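PDB 3D1B: RNA-induced transcriptional silencing complex protein tas3 from Schizosaccharomyces pombe, which acts as a molecular adaptor in the RITS complex with Ago1 and Chp1, serving RNAi-directed heterochromatin formation, here seen as its C-terminal all-helical motif. Local coordinates for residues A[21-25]-A[26-30]; A[86-89]-A[90-93]; A[50-53]-A[54-58]. All coordinates share one frame; numbering follows the deposited sequence.

Interaction 1 (A[21-25]-A[26-30])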
# COMPACT_ATOMS: atom_id res chain seq x y z
N TRP A 21 12.73 -9.03 10.86
CA TRP A 21 11.76 -8.95 11.94
C TRP A 21 10.44 -9.58 11.52
O TRP A 21 9.80 -10.29 12.29
CB TRP A 21 11.53 -7.50 12.36
CG TRP A 21 12.69 -6.89 13.10
CD1 TRP A 21 13.69 -7.56 13.76
CD2 TRP A 21 12.96 -5.49 13.29
NE1 TRP A 21 14.56 -6.67 14.34
CE2 TRP A 21 14.14 -5.40 14.07
CE3 TRP A 21 12.32 -4.32 12.88
CZ2 TRP A 21 14.69 -4.17 14.45
CZ3 TRP A 21 12.87 -3.09 13.26
CH2 TRP A 21 14.04 -3.03 14.04
N LEU A 22 10.03 -9.29 10.29
CA LEU A 22 8.78 -9.86 9.77
C LEU A 22 8.86 -11.38 9.80
O LEU A 22 7.94 -12.06 10.27
CB LEU A 22 8.55 -9.39 8.34
CG LEU A 22 7.53 -10.19 7.54
CD1 LEU A 22 6.15 -10.07 8.18
CD2 LEU A 22 7.50 -9.66 6.11
N LYS A 23 9.96 -11.92 9.30
CA LYS A 23 10.14 -13.36 9.27
C LYS A 23 10.17 -13.98 10.66
O LYS A 23 9.90 -15.17 10.82
CB LYS A 23 11.44 -13.72 8.53
CG LYS A 23 11.39 -13.44 7.04
CD LYS A 23 12.67 -13.92 6.38
CE LYS A 23 12.62 -13.74 4.88
NZ LYS A 23 13.94 -14.09 4.28
N SER A 24 10.49 -13.16 11.66
CA SER A 24 10.58 -13.62 13.04
C SER A 24 9.26 -13.60 13.81
O SER A 24 9.20 -14.08 14.94
CB SER A 24 11.62 -12.78 13.80
OG SER A 24 12.89 -12.88 13.17
N LEU A 25 8.22 -13.04 13.21
CA LEU A 25 6.91 -13.00 13.87
C LEU A 25 6.33 -14.41 13.90
O LEU A 25 6.35 -15.11 12.89
CB LEU A 25 5.95 -12.08 13.12
CG LEU A 25 6.26 -10.59 13.25
CD1 LEU A 25 5.40 -9.81 12.26
CD2 LEU A 25 6.00 -10.14 14.68
N SER A 26 5.80 -14.81 15.05
CA SER A 26 5.21 -16.14 15.18
C SER A 26 4.11 -16.34 14.15
O SER A 26 3.96 -17.42 13.57
CB SER A 26 4.66 -16.33 16.59
OG SER A 26 5.70 -16.23 17.55
N PHE A 27 3.34 -15.28 13.91
CA PHE A 27 2.24 -15.33 12.95
C PHE A 27 2.75 -15.65 11.55
O PHE A 27 2.12 -16.38 10.80
CB PHE A 27 1.50 -13.98 12.97
CG PHE A 27 0.31 -13.92 12.05
CD1 PHE A 27 -0.72 -14.85 12.14
CD2 PHE A 27 0.21 -12.90 11.10
CE1 PHE A 27 -1.83 -14.77 11.30
CE2 PHE A 27 -0.90 -12.81 10.26
CZ PHE A 27 -1.92 -13.75 10.37
N PHE A 28 3.91 -15.09 11.20
CA PHE A 28 4.50 -15.34 9.90
C PHE A 28 4.99 -16.79 9.84
O PHE A 28 4.75 -17.50 8.86
CB PHE A 28 5.68 -14.40 9.67
CG PHE A 28 6.36 -14.59 8.34
CD1 PHE A 28 5.95 -13.87 7.22
CD2 PHE A 28 7.42 -15.48 8.21
CE1 PHE A 28 6.59 -14.03 5.98
CE2 PHE A 28 8.07 -15.66 6.98
CZ PHE A 28 7.66 -14.93 5.87
N GLN A 29 5.65 -17.22 10.90
CA GLN A 29 6.22 -18.56 10.97
C GLN A 29 5.22 -19.70 11.11
O GLN A 29 5.60 -20.86 11.01
CB GLN A 29 7.26 -18.64 12.09
CG GLN A 29 8.35 -17.59 11.96
CD GLN A 29 9.57 -17.87 12.82
OE1 GLN A 29 9.48 -18.55 13.84
NE2 GLN A 29 10.72 -17.33 12.42
N THR A 30 3.95 -19.38 11.36
CA THR A 30 2.93 -20.42 11.46
C THR A 30 2.09 -20.44 10.18
O THR A 30 1.21 -21.28 10.03
CB THR A 30 2.00 -20.23 12.68
OG1 THR A 30 1.43 -18.92 12.66
CG2 THR A 30 2.78 -20.42 13.97
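The amide of Q29 reaches back across a helix-to-helix turn, its NE2 donating to the backbone O of K23 at 2.8 Å, with an N-H...O angle of 139°. The bond is short but bent, and the donor sits a little off the carbonyl plane of K23. This is the corner between helix 14-23 and the short, weakly bonded helix 26-29. L25 O joins the two, taking a good bond from Q29 N at 3.0 Å and a weak one from F28 N. S26 N, at the start of helix 26-29, is hydrogen-bonded to E118 of helix 109-122.

Packing centres on F28. With CG anti to the backbone N (chi1 180°), its ring swings back beside the end of helix 14-23, and K23 CA lies over one face in a CH-pi contact, 4.1 Å from the ring centroid. The lysine chain runs alongside the ring, pointing the same way, with CG 4.0 Å from F28 CE2. C34, A35 and L38 of helix 32-46 also pack against F28. On the same side of the ring as K23 CA, out toward CD1, L22 crosses at about a right angle, its CD1 meeting F28 CD1 at 3.9 Å.

Interaction 2 (A[86-89]-A[90-93])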
# COMPACT_ATOMS: atom_id res chain seq x y z
N LYS A 86 0.81 4.96 19.15
CA LYS A 86 2.02 5.16 19.95
C LYS A 86 3.17 4.22 19.65
O LYS A 86 4.26 4.38 20.21
CB LYS A 86 1.68 5.03 21.43
CG LYS A 86 0.58 5.97 21.86
CD LYS A 86 0.31 5.90 23.35
CE LYS A 86 -0.35 4.60 23.76
NZ LYS A 86 -0.97 4.79 25.10
N GLN A 87 2.94 3.26 18.78
CA GLN A 87 3.97 2.28 18.47
C GLN A 87 5.13 2.78 17.62
O GLN A 87 5.03 3.76 16.91
CB GLN A 87 3.34 1.08 17.76
CG GLN A 87 2.21 0.45 18.55
CD GLN A 87 2.65 -0.01 19.92
OE1 GLN A 87 3.57 -0.82 20.04
NE2 GLN A 87 2.00 0.50 20.96
N THR A 88 6.25 2.08 17.74
CA THR A 88 7.42 2.37 16.95
C THR A 88 7.11 2.01 15.51
O THR A 88 6.15 1.31 15.26
CB THR A 88 8.63 1.62 17.52
OG1 THR A 88 8.26 0.27 17.79
CG2 THR A 88 9.08 2.26 18.81
N PRO A 89 7.91 2.51 14.55
CA PRO A 89 7.74 2.28 13.11
C PRO A 89 7.32 0.91 12.58
O PRO A 89 6.26 0.77 11.95
CB PRO A 89 9.07 2.73 12.53
CG PRO A 89 9.45 3.84 13.45
CD PRO A 89 9.16 3.24 14.80
N PHE A 90 8.16 -0.09 12.79
CA PHE A 90 7.87 -1.44 12.32
C PHE A 90 6.61 -1.99 12.99
O PHE A 90 5.74 -2.54 12.32
CB PHE A 90 9.05 -2.37 12.64
CG PHE A 90 8.77 -3.82 12.36
CD1 PHE A 90 8.77 -4.32 11.06
CD2 PHE A 90 8.52 -4.70 13.42
CE1 PHE A 90 8.53 -5.67 10.81
CE2 PHE A 90 8.28 -6.05 13.18
CZ PHE A 90 8.29 -6.54 11.87
N ALA A 91 6.53 -1.83 14.30
CA ALA A 91 5.37 -2.32 15.05
C ALA A 91 4.09 -1.65 14.57
O ALA A 91 3.07 -2.31 14.40
CB ALA A 91 5.57 -2.07 16.54
N LYS A 92 4.14 -0.34 14.34
CA LYS A 92 2.95 0.38 13.88
C LYS A 92 2.49 -0.13 12.52
O LYS A 92 1.30 -0.28 12.27
CB LYS A 92 3.23 1.89 13.80
CG LYS A 92 2.01 2.69 13.36
CD LYS A 92 2.28 4.19 13.31
CE LYS A 92 2.56 4.77 14.69
NZ LYS A 92 2.71 6.26 14.62
N ALA A 93 3.45 -0.38 11.62
CA ALA A 93 3.11 -0.88 10.29
C ALA A 93 2.52 -2.28 10.37
O ALA A 93 1.61 -2.63 9.62
CB ALA A 93 4.35 -0.87 9.40
O HOH W 1 4.26 6.49 16.91
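The first turn of helix 89-105 is where Q87 and T88, at the end of the loop after helix 74-84, meet A91 and K92. T88 stands at the N-cap position, and its carbonyl starts the helical ladder: K92 N donates to T88 O at 2.8 Å, almost in line with the carbonyl bond (C=O...N 172°). One residue on, A93 N reaches P89 O at 3.1 Å, the donor lying off the carbonyl plane.

T88 makes no capping bond of its own with its side chain. Its hydroxyl lies 3.8 Å from A91 CB and is hydrogen-bonded instead to the carboxylate of E123, which also accepts from F90 N and A91 N. The carboxylate of E123, from near the C terminus, thus takes up N-H groups of the first turn, and its negative charge would probably suit the positive end of the helix dipole. P89 occupies the first helical position, where its lack of an N-H costs the helix no hydrogen bond.

K92 folds back over the preceding loop. Its CG is anti to the backbone N (chi1 -178°) and the chain bends at chi3, which brings CE to 3.5 Å from Q87 O. A water then bridges the two residues, donating to Q87 O at 2.8 Å and accepting from K92 NZ at 2.8 Å; the ammonium also bonds to E85 O. Beneath this, Q87 CB lies 4.0 Å from both A91 CB and K92 CB, while its bent side chain turns back to place NE2 on N83 O. L116 of helix 109-122 packs against both Q87 and A91.

Interaction 3 (A[50-53]-A[54-58])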
# COMPACT_ATOMS: atom_id res chain seq x y z
N ILE A 50 7.19 -0.93 -4.47
CA ILE A 50 6.40 -0.86 -3.25
C ILE A 50 7.29 -0.67 -2.03
O ILE A 50 8.49 -0.99 -2.06
CB ILE A 50 5.56 -2.15 -3.04
CG1 ILE A 50 6.49 -3.36 -2.86
CG2 ILE A 50 4.66 -2.38 -4.24
CD1 ILE A 50 5.75 -4.65 -2.55
N ASP A 51 6.71 -0.14 -0.95
CA ASP A 51 7.46 0.06 0.29
C ASP A 51 7.18 -1.07 1.27
O ASP A 51 6.36 -1.94 1.00
CB ASP A 51 7.13 1.42 0.93
CG ASP A 51 5.67 1.57 1.30
OD1 ASP A 51 5.06 0.59 1.77
OD2 ASP A 51 5.13 2.69 1.13
N PHE A 52 7.83 -1.04 2.43
CA PHE A 52 7.65 -2.12 3.39
C PHE A 52 6.23 -2.24 3.94
O PHE A 52 5.76 -3.34 4.23
CB PHE A 52 8.63 -1.98 4.56
CG PHE A 52 8.71 -3.21 5.41
CD1 PHE A 52 9.33 -4.36 4.93
CD2 PHE A 52 8.11 -3.25 6.67
CE1 PHE A 52 9.35 -5.53 5.68
CE2 PHE A 52 8.12 -4.43 7.43
CZ PHE A 52 8.74 -5.57 6.93
N SER A 53 5.55 -1.11 4.11
CA SER A 53 4.18 -1.17 4.62
C SER A 53 3.34 -1.98 3.65
O SER A 53 2.46 -2.74 4.06
CB SER A 53 3.59 0.23 4.76
OG SER A 53 4.29 0.96 5.75
N GLN A 54 3.61 -1.81 2.36
CA GLN A 54 2.88 -2.52 1.33
C GLN A 54 3.25 -4.00 1.36
O GLN A 54 2.40 -4.86 1.15
CB GLN A 54 3.18 -1.91 -0.04
CG GLN A 54 2.60 -0.50 -0.17
CD GLN A 54 3.01 0.19 -1.45
OE1 GLN A 54 4.19 0.49 -1.67
NE2 GLN A 54 2.04 0.46 -2.32
N VAL A 55 4.52 -4.30 1.62
CA VAL A 55 4.96 -5.69 1.71
C VAL A 55 4.17 -6.37 2.83
O VAL A 55 3.64 -7.47 2.66
CB VAL A 55 6.47 -5.80 2.02
CG1 VAL A 55 6.82 -7.25 2.36
CG2 VAL A 55 7.28 -5.33 0.83
N LEU A 56 4.08 -5.71 3.98
CA LEU A 56 3.35 -6.26 5.12
C LEU A 56 1.89 -6.52 4.80
O LEU A 56 1.34 -7.56 5.14
CB LEU A 56 3.43 -5.30 6.31
CG LEU A 56 4.77 -5.20 7.03
CD1 LEU A 56 4.66 -4.20 8.17
CD2 LEU A 56 5.17 -6.58 7.57
N GLN A 57 1.26 -5.57 4.12
CA GLN A 57 -0.15 -5.74 3.79
C GLN A 57 -0.36 -6.91 2.83
O GLN A 57 -1.26 -7.72 3.02
CB GLN A 57 -0.71 -4.45 3.19
CG GLN A 57 -2.23 -4.37 3.24
CD GLN A 57 -2.76 -3.00 2.86
OE1 GLN A 57 -2.10 -1.99 3.07
NE2 GLN A 57 -3.96 -2.96 2.30
N LEU A 58 0.49 -7.01 1.81
CA LEU A 58 0.37 -8.08 0.84
C LEU A 58 0.64 -9.44 1.45
O LEU A 58 -0.12 -10.39 1.24
CB LEU A 58 1.33 -7.83 -0.33
CG LEU A 58 0.92 -6.63 -1.19
CD1 LEU A 58 1.98 -6.35 -2.24
CD2 LEU A 58 -0.42 -6.94 -1.86
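Q54 OE1 is gripped from two sides of the dimer interface: D51 N donates to it at 2.7 Å, and K100 NZ of the second subunit also bonds to it. The D51 N-H arrives in the amide's carbonyl plane, on a lone pair, with an N-H...O angle of 159°. In return D51 OD1 accepts from Q54 N at 2.9 Å, and the two reciprocal bonds make a capping box at the start of helix 52-60. The side chains cross at about a right angle, with carboxylate and amide planes 53° apart. D51 holds CG between its backbone N and carbonyl carbon (chi1 60°), which turns the carboxylate over the first helical turn. An alanine in its place is likely to leave Q54 N without this side-chain acceptor, fraying the helix start.

Behind the cap, V55 N bonds to D51 O and L56 N to F52 O, the latter at 2.9 Å. I50 packs back against the helix: its CD1 meets V55 CG2 at 3.8 Å and reaches tip to tip toward L58 CD1 at 4.1 Å, beside V41 of helix 32-46. On another flank F52 and L56 cross obliquely, ring atom CE2 lying 3.5 Å from L56 CG; L22 of helix 14-23 touches both.

Q54 NE2 bonds to T103 OG1 of the second subunit, and Q57 NE2 to T103 O of that chain. The amide of Q54 therefore serves two purposes, closing the cap through OE1 and holding the partner chain through both of its ends. Fixed by these bonds, it has little freedom to flip, and K100 of the second subunit would probably polarise its carbonyl and, through a long, weak ion pair with D51 OD2, slightly ease the charge of that carboxylate.

All three interactions are local and follow one another along the chain, neither nesting nor crossing. Interaction 1 comes first, forming the corner between helix 14-23 and helix 26-29. Interaction 3 follows at 50-58, starting helix 52-60 after the turn that leaves helix 32-46. Interaction 2 is last, at 86-93, turning the loop after helix 74-84 into helix 89-105. Each closes only a short turn, yet they meet in space, with centres 14 to 16 Å apart. W21 and L22 pack on F90, which also touches F52, and A93 sits on L56, joining helices 14-23, 52-60 and 89-105 in one shared core.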